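Local coordinates for cysteine desulfurase (Elizabethkingia anophelis NUHP1, PDB 5VPR), which probably removes sulfur or selenium from L-cysteine, L-selenocysteine and their disulfide or diselenide forms to give L-alanine, using pyridoxal 5'-phosphate as cofactor, at residues S17-L22 with V297-K302; L31-L34 with A38-Q41; A212-I217 with A310-L315; T73-D78 with G289-G294. All blocks are in the same frame, centred on the assembly; numbering follows the deposited sequence.

Interaction 1 of 4, residues S17-L22 with V297-K302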
loop_
_atom_site.group_PDB
_atom_site.type_symbol
_atom_site.label_atom_id
_atom_site.label_comp_id
_atom_site.label_asym_id
_atom_site.label_seq_id
_atom_site.Cartn_x
_atom_site.Cartn_y
_atom_site.Cartn_z
ATOM N N SER A 17 4.454 11.926 19.260
ATOM C CA SER A 17 4.451 13.382 19.361
ATOM C C SER A 17 4.526 14.061 17.995
ATOM O O SER A 17 4.186 15.241 17.884
ATOM C CB SER A 17 5.609 13.846 20.255
ATOM O OG SER A 17 6.862 13.481 19.704
ATOM N N GLN A 18 4.947 13.345 16.950
ATOM C CA GLN A 18 5.027 13.940 15.622
ATOM C C GLN A 18 3.694 13.944 14.883
ATOM O O GLN A 18 3.611 14.550 13.810
ATOM C CB GLN A 18 6.082 13.207 14.775
ATOM C CG GLN A 18 7.470 13.169 15.434
ATOM C CD GLN A 18 8.511 12.412 14.616
ATOM O OE1 GLN A 18 8.623 12.591 13.399
ATOM N NE2 GLN A 18 9.285 11.569 15.289
ATOM N N PHE A 19 2.650 13.308 15.423
ATOM C CA PHE A 19 1.378 13.171 14.710
ATOM C C PHE A 19 0.290 13.956 15.421
ATOM O O PHE A 19 -0.317 13.449 16.383
ATOM C CB PHE A 19 0.987 11.699 14.594
ATOM C CG PHE A 19 1.877 10.929 13.682
ATOM C CD1 PHE A 19 3.085 10.429 14.130
ATOM C CD2 PHE A 19 1.521 10.737 12.363
ATOM C CE1 PHE A 19 3.924 9.734 13.268
ATOM C CE2 PHE A 19 2.346 10.045 11.498
ATOM C CZ PHE A 19 3.549 9.544 11.948
ATOM N N PRO A 20 -0.003 15.184 14.992
ATOM C CA PRO A 20 -0.944 16.015 15.765
ATOM C C PRO A 20 -2.325 15.399 15.895
ATOM O O PRO A 20 -2.936 15.507 16.964
ATOM C CB PRO A 20 -0.966 17.341 14.988
ATOM C CG PRO A 20 -0.402 17.013 13.646
ATOM C CD PRO A 20 0.592 15.917 13.869
ATOM N N ILE A 21 -2.818 14.709 14.861
ATOM C CA ILE A 21 -4.170 14.158 14.934
ATOM C C ILE A 21 -4.314 13.130 16.057
ATOM O O ILE A 21 -5.438 12.831 16.485
ATOM C CB ILE A 21 -4.589 13.558 13.571
ATOM C CG1 ILE A 21 -6.123 13.540 13.452
ATOM C CG2 ILE A 21 -4.031 12.138 13.396
ATOM C CD1 ILE A 21 -6.601 13.022 12.077
ATOM N N LEU A 22 -3.205 12.596 16.573
ATOM C CA LEU A 22 -3.327 11.613 17.641
ATOM C C LEU A 22 -3.921 12.206 18.912
ATOM O O LEU A 22 -4.498 11.458 19.706
ATOM C CB LEU A 22 -1.971 10.972 17.927
ATOM C CG LEU A 22 -1.480 10.094 16.769
ATOM C CD1 LEU A 22 -0.349 9.180 17.216
ATOM C CD2 LEU A 22 -2.613 9.287 16.123
ATOM N N VAL A 297 9.074 9.602 2.791
ATOM C CA VAL A 297 10.217 8.696 2.733
ATOM C C VAL A 297 11.244 9.076 3.795
ATOM O O VAL A 297 11.769 8.215 4.515
ATOM C CB VAL A 297 10.830 8.704 1.320
ATOM C CG1 VAL A 297 12.215 8.039 1.325
ATOM C CG2 VAL A 297 9.907 7.997 0.347
ATOM N N ASP A 298 11.539 10.376 3.911
ATOM C CA ASP A 298 12.465 10.852 4.938
ATOM C C ASP A 298 12.015 10.426 6.332
ATOM O O ASP A 298 12.834 10.015 7.166
ATOM C CB ASP A 298 12.583 12.381 4.870
ATOM C CG ASP A 298 13.371 12.873 3.659
ATOM O OD1 ASP A 298 14.029 12.056 2.979
ATOM O OD2 ASP A 298 13.326 14.093 3.389
ATOM N N PHE A 299 10.712 10.519 6.603
ATOM C CA PHE A 299 10.193 10.144 7.918
ATOM C C PHE A 299 10.447 8.673 8.204
ATOM O O PHE A 299 10.921 8.301 9.288
ATOM C CB PHE A 299 8.694 10.439 8.005
ATOM C CG PHE A 299 8.032 9.787 9.182
ATOM C CD1 PHE A 299 8.242 10.282 10.465
ATOM C CD2 PHE A 299 7.235 8.668 9.019
ATOM C CE1 PHE A 299 7.649 9.679 11.578
ATOM C CE2 PHE A 299 6.639 8.058 10.123
ATOM C CZ PHE A 299 6.851 8.565 11.405
ATOM N N MET A 300 10.128 7.818 7.237
ATOM C CA MET A 300 10.362 6.394 7.413
ATOM C C MET A 300 11.849 6.098 7.573
ATOM O O MET A 300 12.232 5.310 8.447
ATOM C CB MET A 300 9.757 5.623 6.239
ATOM C CG MET A 300 8.238 5.705 6.210
ATOM S SD MET A 300 7.444 4.615 5.019
ATOM C CE MET A 300 7.923 2.977 5.603
ATOM N N GLU A 301 12.711 6.730 6.763
ATOM C CA GLU A 301 14.147 6.497 6.931
ATOM C C GLU A 301 14.626 7.012 8.285
ATOM O O GLU A 301 15.503 6.408 8.915
ATOM C CB GLU A 301 14.948 7.144 5.797
ATOM C CG GLU A 301 14.518 6.727 4.384
ATOM C CD GLU A 301 15.232 5.484 3.844
ATOM O OE1 GLU A 301 15.700 4.647 4.650
ATOM O OE2 GLU A 301 15.323 5.348 2.596
ATOM N N LYS A 302 14.048 8.117 8.763
ATOM C CA LYS A 302 14.437 8.633 10.072
ATOM C C LYS A 302 14.050 7.661 11.178
ATOM O O LYS A 302 14.843 7.395 12.084
ATOM C CB LYS A 302 13.801 9.998 10.330
ATOM C CG LYS A 302 14.171 10.578 11.688
ATOM C CD LYS A 302 13.445 11.888 11.959
ATOM C CE LYS A 302 11.945 11.675 12.010
ATOM N NZ LYS A 302 11.237 12.862 12.551
#
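The N-terminal segment of the chain, where it leaves helix 12-17, meets helix 287-303 through two neighbouring pairs of side chains: Q18 with K302, and F19 with F299. The two backbones stay well apart, with Q18 CA and F299 CA 10.0 Å from each other, so long side chains reaching from opposite directions span the gap. The phenylalanines form an offset edge-to-face pair. F19 turns its edge toward the face of F299, with the ring planes at 80° and the centroids 5.5 Å apart, and the closest carbons are F19 CZ and F299 CZ at 3.5 Å.

Both rings have a further aromatic neighbour, F19 meeting Y393 and F299 meeting Y235, each edge to face, and P43 touches both. In this class-V aminotransferase family member, of fold type I, the contact thus ties the start of the chain to helix 287-303, with M45 of helix 44-56 also touching F299 and K302.

Beside the rings runs the polar pair. The Q18 chain is extended beyond CG and brings OE1 to K302 NZ at 2.8 Å, a hydrogen bond in which the ammonium sits above the carbonyl plane, 40° out of it. K302 runs out extended, CG opposite the backbone N (chi1 180°), then bends at chi3, which carries NZ round to the amide. The same OE1 also lies near the plane of the F299 ring at its edge, 3.6 Å from F299 CE1, while Q18 NE2 turns to a weak hydrogen bond with E14.

Interaction 2 of 4, residues L31-L34 with A38-Q41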
loop_
_atom_site.group_PDB
_atom_site.type_symbol
_atom_site.label_atom_id
_atom_site.label_comp_id
_atom_site.label_asym_id
_atom_site.label_seq_id
_atom_site.Cartn_x
_atom_site.Cartn_y
_atom_site.Cartn_z
ATOM N N LEU A 31 -8.810 9.265 20.568
ATOM C CA LEU A 31 -8.774 8.559 19.302
ATOM C C LEU A 31 -7.846 7.356 19.403
ATOM O O LEU A 31 -6.699 7.479 19.833
ATOM C CB LEU A 31 -8.295 9.496 18.204
ATOM C CG LEU A 31 -8.053 8.813 16.863
ATOM C CD1 LEU A 31 -9.360 8.234 16.308
ATOM C CD2 LEU A 31 -7.418 9.804 15.887
ATOM N N VAL A 32 -8.350 6.191 19.015
ATOM C CA VAL A 32 -7.540 4.991 18.848
ATOM C C VAL A 32 -7.678 4.610 17.383
ATOM O O VAL A 32 -8.648 3.948 16.993
ATOM C CB VAL A 32 -7.979 3.847 19.764
ATOM C CG1 VAL A 32 -7.121 2.604 19.507
ATOM C CG2 VAL A 32 -7.918 4.282 21.248
ATOM N N TYR A 33 -6.726 5.046 16.563
ATOM C CA TYR A 33 -6.861 4.945 15.111
ATOM C C TYR A 33 -6.226 3.638 14.653
ATOM O O TYR A 33 -4.995 3.522 14.586
ATOM C CB TYR A 33 -6.219 6.140 14.422
ATOM C CG TYR A 33 -6.482 6.118 12.941
ATOM C CD1 TYR A 33 -7.735 6.473 12.445
ATOM C CD2 TYR A 33 -5.504 5.697 12.039
ATOM C CE1 TYR A 33 -8.006 6.437 11.069
ATOM C CE2 TYR A 33 -5.765 5.650 10.647
ATOM C CZ TYR A 33 -7.029 6.030 10.178
ATOM O OH TYR A 33 -7.341 6.008 8.824
ATOM N N LEU A 34 -7.068 2.650 14.342
ATOM C CA LEU A 34 -6.622 1.337 13.873
ATOM C C LEU A 34 -7.225 1.004 12.511
ATOM O O LEU A 34 -7.622 -0.134 12.241
ATOM C CB LEU A 34 -6.964 0.251 14.894
ATOM C CG LEU A 34 -6.440 0.517 16.305
ATOM C CD1 LEU A 34 -7.045 -0.471 17.294
ATOM C CD2 LEU A 34 -4.920 0.454 16.330
ATOM N N ALA A 38 -6.676 1.501 5.572
ATOM C CA ALA A 38 -7.476 2.400 4.746
ATOM C C ALA A 38 -6.657 3.624 4.367
ATOM O O ALA A 38 -6.466 3.909 3.183
ATOM C CB ALA A 38 -8.765 2.801 5.471
ATOM N N THR A 39 -6.110 4.321 5.361
ATOM C CA THR A 39 -5.189 5.417 5.110
ATOM C C THR A 39 -4.431 5.693 6.399
ATOM O O THR A 39 -4.917 5.392 7.495
ATOM C CB THR A 39 -5.906 6.679 4.597
ATOM O OG1 THR A 39 -4.942 7.551 4.003
ATOM C CG2 THR A 39 -6.642 7.435 5.734
ATOM N N SER A 40 -3.216 6.206 6.255
ATOM C CA SER A 40 -2.396 6.506 7.420
ATOM C C SER A 40 -2.538 7.967 7.820
ATOM O O SER A 40 -2.998 8.805 7.037
ATOM C CB SER A 40 -0.931 6.187 7.148
ATOM O OG SER A 40 -0.418 6.981 6.097
ATOM N N GLN A 41 -2.136 8.256 9.064
ATOM C CA GLN A 41 -2.051 9.612 9.589
ATOM C C GLN A 41 -0.667 10.195 9.286
ATOM O O GLN A 41 0.259 9.473 8.921
ATOM C CB GLN A 41 -2.352 9.628 11.098
ATOM C CG GLN A 41 -3.743 9.087 11.455
ATOM C CD GLN A 41 -4.869 9.822 10.722
ATOM O OE1 GLN A 41 -4.666 10.911 10.152
ATOM N NE2 GLN A 41 -6.062 9.222 10.725
#
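Y33 and Q41 are the residues whose backbones come nearest, with Y33 CA and Q41 CA 8.7 Å apart, and between strand 29-33 and the irregular segment 38-41 no backbone hydrogen bond forms. The gap is bridged by the Y33 ring, which is sent across by a chi1 of -174° that sets CG opposite the backbone N.

At its far end, Y33 OH donates a hydrogen bond to T39 O at 2.8 Å. The hydroxyl comes in from above the plane of the carbonyl, 36° out of it, and T39 CG2 packs 3.5 Å from the same Y33 OH.

One face of the ring is covered by Q41. Its chain bends at chi2 (-56°), folding the amide back so that Q41 NE2 stands 3.3 Å above the ring plane, over the centre. The amide is steeply inclined to the ring, so it presents its nitrogen to the pi face and does not stack flat. Q41 CG adds a CH-pi contact, 4.3 Å from the centroid of the Y33 ring.

T39 OG1 is hydrogen-bonded to H232, and S40 OG to H232 O and Y235 N, which puts this segment against residues next to or near K233, which carries the pyridoxal phosphate. Strand 29-33 is the middle strand of a small sheet, between strands 25-26 and 364-365, and its V32 rests on helix 396-413, while segment 38-41 runs on toward helix 44-56.

Interaction 3 of 4, residues A212-I217 with A310-L315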
loop_
_atom_site.group_PDB
_atom_site.type_symbol
_atom_site.label_atom_id
_atom_site.label_comp_id
_atom_site.label_asym_id
_atom_site.label_seq_id
_atom_site.Cartn_x
_atom_site.Cartn_y
_atom_site.Cartn_z
ATOM N N ALA A 212 4.573 -1.137 0.864
ATOM C CA ALA A 212 5.520 -0.044 1.064
ATOM C C ALA A 212 5.452 0.626 2.438
ATOM O O ALA A 212 6.502 1.119 2.888
ATOM C CB ALA A 212 5.331 1.010 -0.043
ATOM N N PRO A 213 4.300 0.716 3.129
ATOM C CA PRO A 213 4.311 1.311 4.479
ATOM C C PRO A 213 4.923 0.414 5.536
ATOM O O PRO A 213 5.157 0.892 6.648
ATOM C CB PRO A 213 2.817 1.554 4.789
ATOM C CG PRO A 213 2.119 1.455 3.489
ATOM C CD PRO A 213 2.924 0.481 2.665
ATOM N N HIS A 214 5.187 -0.859 5.244
ATOM C CA HIS A 214 5.417 -1.830 6.310
ATOM C C HIS A 214 6.764 -2.534 6.287
ATOM O O HIS A 214 7.246 -2.920 7.353
ATOM C CB HIS A 214 4.304 -2.881 6.292
ATOM C CG HIS A 214 2.972 -2.304 6.636
ATOM N ND1 HIS A 214 2.694 -1.793 7.884
ATOM C CD2 HIS A 214 1.867 -2.089 5.883
ATOM C CE1 HIS A 214 1.458 -1.324 7.899
ATOM N NE2 HIS A 214 0.935 -1.492 6.698
ATOM N N PHE A 215 7.386 -2.727 5.130
ATOM C CA PHE A 215 8.714 -3.330 5.142
ATOM C C PHE A 215 9.493 -2.886 3.920
ATOM O O PHE A 215 8.934 -2.370 2.949
ATOM C CB PHE A 215 8.664 -4.861 5.218
ATOM C CG PHE A 215 7.629 -5.485 4.339
ATOM C CD1 PHE A 215 6.422 -5.908 4.873
ATOM C CD2 PHE A 215 7.871 -5.676 2.989
ATOM C CE1 PHE A 215 5.462 -6.497 4.080
ATOM C CE2 PHE A 215 6.915 -6.267 2.176
ATOM C CZ PHE A 215 5.708 -6.683 2.725
ATOM N N GLU A 216 10.801 -3.091 3.991
ATOM C CA GLU A 216 11.702 -2.529 2.995
ATOM C C GLU A 216 11.454 -3.140 1.624
ATOM O O GLU A 216 11.196 -4.337 1.499
ATOM C CB GLU A 216 13.157 -2.743 3.411
ATOM C CG GLU A 216 14.160 -2.296 2.348
ATOM C CD GLU A 216 15.582 -2.170 2.869
ATOM O OE1 GLU A 216 15.743 -1.891 4.080
ATOM O OE2 GLU A 216 16.527 -2.339 2.061
ATOM N N ILE A 217 11.535 -2.302 0.591
ATOM C CA ILE A 217 11.356 -2.706 -0.797
ATOM C C ILE A 217 12.689 -2.551 -1.519
ATOM O O ILE A 217 13.342 -1.508 -1.404
ATOM C CB ILE A 217 10.264 -1.857 -1.482
ATOM C CG1 ILE A 217 8.923 -1.986 -0.752
ATOM C CG2 ILE A 217 10.168 -2.194 -2.974
ATOM C CD1 ILE A 217 8.399 -3.392 -0.664
ATOM N N ALA A 310 9.634 -4.201 13.016
ATOM C CA ALA A 310 9.704 -4.904 14.297
ATOM C C ALA A 310 8.582 -4.466 15.225
ATOM O O ALA A 310 7.909 -5.303 15.846
ATOM C CB ALA A 310 11.062 -4.663 14.960
ATOM N N HIS A 311 8.377 -3.155 15.341
ATOM C CA HIS A 311 7.326 -2.651 16.215
ATOM C C HIS A 311 5.957 -3.142 15.762
ATOM O O HIS A 311 5.138 -3.573 16.585
ATOM C CB HIS A 311 7.375 -1.127 16.248
ATOM C CG HIS A 311 6.283 -0.509 17.060
ATOM N ND1 HIS A 311 6.229 -0.607 18.433
ATOM C CD2 HIS A 311 5.197 0.210 16.692
ATOM C CE1 HIS A 311 5.159 0.027 18.878
ATOM N NE2 HIS A 311 4.517 0.537 17.839
ATOM N N GLU A 312 5.705 -3.115 14.450
ATOM C CA GLU A 312 4.398 -3.505 13.930
ATOM C C GLU A 312 4.183 -5.003 14.059
ATOM O O GLU A 312 3.067 -5.453 14.350
ATOM C CB GLU A 312 4.252 -3.057 12.467
ATOM C CG GLU A 312 4.014 -1.561 12.351
ATOM C CD GLU A 312 3.827 -1.054 10.912
ATOM O OE1 GLU A 312 3.484 0.133 10.759
ATOM O OE2 GLU A 312 4.028 -1.814 9.948
ATOM N N HIS A 313 5.238 -5.791 13.847
ATOM C CA HIS A 313 5.114 -7.222 14.066
ATOM C C HIS A 313 4.790 -7.534 15.527
ATOM O O HIS A 313 4.031 -8.470 15.811
ATOM C CB HIS A 313 6.398 -7.920 13.628
ATOM C CG HIS A 313 6.410 -9.389 13.908
ATOM N ND1 HIS A 313 6.717 -9.907 15.148
ATOM C CD2 HIS A 313 6.151 -10.451 13.110
ATOM C CE1 HIS A 313 6.647 -11.225 15.101
ATOM N NE2 HIS A 313 6.308 -11.581 13.875
ATOM N N ALA A 314 5.338 -6.762 16.467
ATOM C CA ALA A 314 5.019 -7.007 17.872
ATOM C C ALA A 314 3.590 -6.573 18.199
ATOM O O ALA A 314 2.900 -7.228 18.991
ATOM C CB ALA A 314 6.029 -6.297 18.769
ATOM N N LEU A 315 3.126 -5.475 17.596
ATOM C CA LEU A 315 1.733 -5.062 17.771
ATOM C C LEU A 315 0.788 -6.145 17.279
ATOM O O LEU A 315 -0.186 -6.498 17.953
ATOM C CB LEU A 315 1.474 -3.758 17.019
ATOM C CG LEU A 315 2.138 -2.491 17.554
ATOM C CD1 LEU A 315 1.875 -1.328 16.601
ATOM C CD2 LEU A 315 1.611 -2.172 18.942
HETATM O O HOH W 1 3.377 1.584 8.565
HETATM O O HOH W 2 5.557 -3.807 9.418
#
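H214 and E312 meet through a histidine-carboxylate hydrogen bond that joins the loop after strand 203-207 to helix 305-324. H214 ND1 donates to E312 OE2 at 2.5 Å, nearly straight at 169°. That is very short, and at 2.05 Å resolution the exact length should not be pressed. The acceptor lies near the plane of the imidazole, at its edge. The carboxylate plane is turned 54° from the ring, and the two side chains cross at about a right angle. E312 reaches the ring by an extended chain beyond CG. The bond to H214 CB does not aim at the helix; with chi1 at -66° the ring end comes nearer to it.

Water forms the second set of links. One molecule donates to P213 O and, at 2.6 Å from its oxygen, to E312 OE1. Another donates to H214 O and to E312 OE2. Each carboxylate oxygen therefore has a water that ties it to a loop carbonyl, and OE2 has the imidazole N-H as well.

Packing is secondary. P213 CB lies over one face of the H214 ring, offset toward its rim, while P213 itself touches M234. At the other nitrogen, H214 NE2 makes a weak hydrogen bond with Q210 OE1.

The contact is buried, and three donors gathered on one carboxylate should help stabilise its negative charge. With ND1 facing the carboxylate and NE2 facing Q210 OE1, the ring may be protonated at both nitrogens, which the negative charge would favour. Held firmly at ND1 and weakly at NE2, it is probably limited in its rotation.

Interaction 4 of 4, residues T73-D78 with G289-G294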
loop_
_atom_site.group_PDB
_atom_site.type_symbol
_atom_site.label_atom_id
_atom_site.label_comp_id
_atom_site.label_asym_id
_atom_site.label_seq_id
_atom_site.Cartn_x
_atom_site.Cartn_y
_atom_site.Cartn_z
ATOM N N THR A 73 11.384 22.950 -9.422
ATOM C CA THR A 73 11.763 21.805 -10.247
ATOM C C THR A 73 12.797 20.943 -9.536
ATOM O O THR A 73 12.686 19.711 -9.499
ATOM C CB THR A 73 12.313 22.291 -11.592
ATOM O OG1 THR A 73 11.334 23.103 -12.253
ATOM C CG2 THR A 73 12.673 21.112 -12.490
ATOM N N GLU A 74 13.819 21.586 -8.968
ATOM C CA GLU A 74 14.882 20.866 -8.276
ATOM C C GLU A 74 14.345 20.106 -7.065
ATOM O O GLU A 74 14.755 18.967 -6.797
ATOM C CB GLU A 74 15.963 21.862 -7.865
ATOM C CG GLU A 74 17.192 21.265 -7.229
ATOM C CD GLU A 74 18.278 22.311 -7.021
ATOM O OE1 GLU A 74 18.061 23.481 -7.424
ATOM O OE2 GLU A 74 19.340 21.964 -6.459
ATOM N N MET A 75 13.440 20.725 -6.311
ATOM C CA MET A 75 12.878 20.062 -5.138
ATOM C C MET A 75 12.086 18.822 -5.533
ATOM O O MET A 75 12.153 17.792 -4.852
ATOM C CB MET A 75 11.988 21.030 -4.352
ATOM C CG MET A 75 12.751 22.164 -3.663
ATOM S SD MET A 75 11.642 23.395 -2.943
ATOM C CE MET A 75 10.679 22.415 -1.777
ATOM N N MET A 76 11.321 18.899 -6.625
ATOM C CA MET A 76 10.567 17.723 -7.054
ATOM C C MET A 76 11.506 16.625 -7.526
ATOM O O MET A 76 11.265 15.440 -7.252
ATOM C CB MET A 76 9.563 18.083 -8.158
ATOM C CG MET A 76 8.382 17.101 -8.220
ATOM S SD MET A 76 7.181 17.470 -9.514
ATOM C CE MET A 76 8.002 16.706 -10.924
ATOM N N GLU A 77 12.605 17.003 -8.208
ATOM C CA GLU A 77 13.575 16.006 -8.651
ATOM C C GLU A 77 14.353 15.429 -7.478
ATOM O O GLU A 77 14.692 14.239 -7.486
ATOM C CB GLU A 77 14.536 16.588 -9.693
ATOM C CG GLU A 77 13.878 16.918 -11.035
ATOM C CD GLU A 77 13.032 15.763 -11.588
ATOM O OE1 GLU A 77 13.546 14.623 -11.664
ATOM O OE2 GLU A 77 11.851 15.998 -11.947
ATOM N N ASP A 78 14.651 16.249 -6.461
ATOM C CA ASP A 78 15.205 15.699 -5.220
ATOM C C ASP A 78 14.268 14.653 -4.619
ATOM O O ASP A 78 14.718 13.611 -4.119
ATOM C CB ASP A 78 15.447 16.805 -4.196
ATOM C CG ASP A 78 16.562 17.753 -4.594
ATOM O OD1 ASP A 78 17.384 17.395 -5.464
ATOM O OD2 ASP A 78 16.616 18.861 -4.015
ATOM N N GLY A 289 2.544 17.519 -3.644
ATOM C CA GLY A 289 2.393 16.145 -3.197
ATOM C C GLY A 289 3.628 15.300 -3.475
ATOM O O GLY A 289 4.021 14.482 -2.644
ATOM N N ASN A 290 4.262 15.500 -4.638
ATOM C CA ASN A 290 5.479 14.754 -4.954
ATOM C C ASN A 290 6.622 15.138 -4.024
ATOM O O ASN A 290 7.361 14.264 -3.555
ATOM C CB ASN A 290 5.882 14.973 -6.417
ATOM C CG ASN A 290 4.835 14.488 -7.378
ATOM O OD1 ASN A 290 3.983 13.664 -7.021
ATOM N ND2 ASN A 290 4.879 14.989 -8.613
ATOM N N ILE A 291 6.769 16.431 -3.721
ATOM C CA ILE A 291 7.759 16.843 -2.727
ATOM C C ILE A 291 7.462 16.191 -1.383
ATOM O O ILE A 291 8.366 15.683 -0.701
ATOM C CB ILE A 291 7.799 18.380 -2.619
ATOM C CG1 ILE A 291 8.404 18.986 -3.893
ATOM C CG2 ILE A 291 8.595 18.817 -1.394
ATOM C CD1 ILE A 291 8.252 20.490 -3.962
ATOM N N ALA A 292 6.187 16.177 -0.986
ATOM C CA ALA A 292 5.828 15.695 0.339
ATOM C C ALA A 292 5.930 14.172 0.451
ATOM O O ALA A 292 6.216 13.665 1.545
ATOM C CB ALA A 292 4.425 16.172 0.699
ATOM N N ILE A 293 5.719 13.423 -0.645
ATOM C CA ILE A 293 5.940 11.977 -0.544
ATOM C C ILE A 293 7.429 11.686 -0.353
ATOM O O ILE A 293 7.796 10.692 0.288
ATOM C CB ILE A 293 5.334 11.205 -1.744
ATOM C CG1 ILE A 293 5.076 9.733 -1.360
ATOM C CG2 ILE A 293 6.223 11.248 -2.985
ATOM C CD1 ILE A 293 4.426 8.887 -2.447
ATOM N N GLY A 294 8.313 12.553 -0.864
ATOM C CA GLY A 294 9.722 12.439 -0.505
ATOM C C GLY A 294 9.963 12.669 0.976
ATOM O O GLY A 294 10.824 12.023 1.588
#
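M76 and I291 mark where helices 67-87 and 287-303 come together, with M76 CA and I291 CA 5.2 Å apart; the axes of the two short segments approach to 8.4 Å, at 43°. M76, N290 and I291 make the buried, close-set part. I291 CG1 lies against the backbone of the other helix, 4.0 Å from M76 N. On one flank M76 and N290 lie side by side, pointing the same way, with M76 CG 3.7 Å from N290 CB. There N290 ND2 points an N-H straight at M76 SD across 3.5 Å, a weak hydrogen bond. F97 of strand 95-98 touches both residues.

M75 comes equally close to I291 but is partly exposed, on the solvent side. Its chain bends at chi3 (59°), which turns its methyl toward I291: M75 CE and I291 CD1 are 3.8 Å apart, an apolar touch without polar bonds, and M75 CB is as near to the same I291 CD1. Y57 and Y53 adjoin M75 and I291 respectively. E74 is exposed to solvent.

Two helices distant in sequence thus pack on each other beside edge strand 95-98 of the seven-stranded sheet, the layered helix-and-sheet arrangement of the fold-type I pyridoxal-phosphate enzymes.

Overall arrangement
Helix 287-303 carries one side of both interaction 1 and interaction 4, whose centres are 17 Å apart, and helix 305-324, next in the chain, brings in interaction 3. Interactions 1 and 2 touch directly, F19 CE2 lying 3.4 Å from Q41 O, with centres 13 Å apart. Interaction 1 also reaches interaction 3, where M300 CE packs 3.6 Å from P213 O. Interactions 2 and 3 do not touch, their nearest atoms being about 6 Å apart, yet both adjoin residues flanking K233, which carries the pyridoxal phosphate: H232 for segment 38-41, M234 for P213. Interaction 4 is the outlier, its centre about 25 Å from those of interactions 2 and 3.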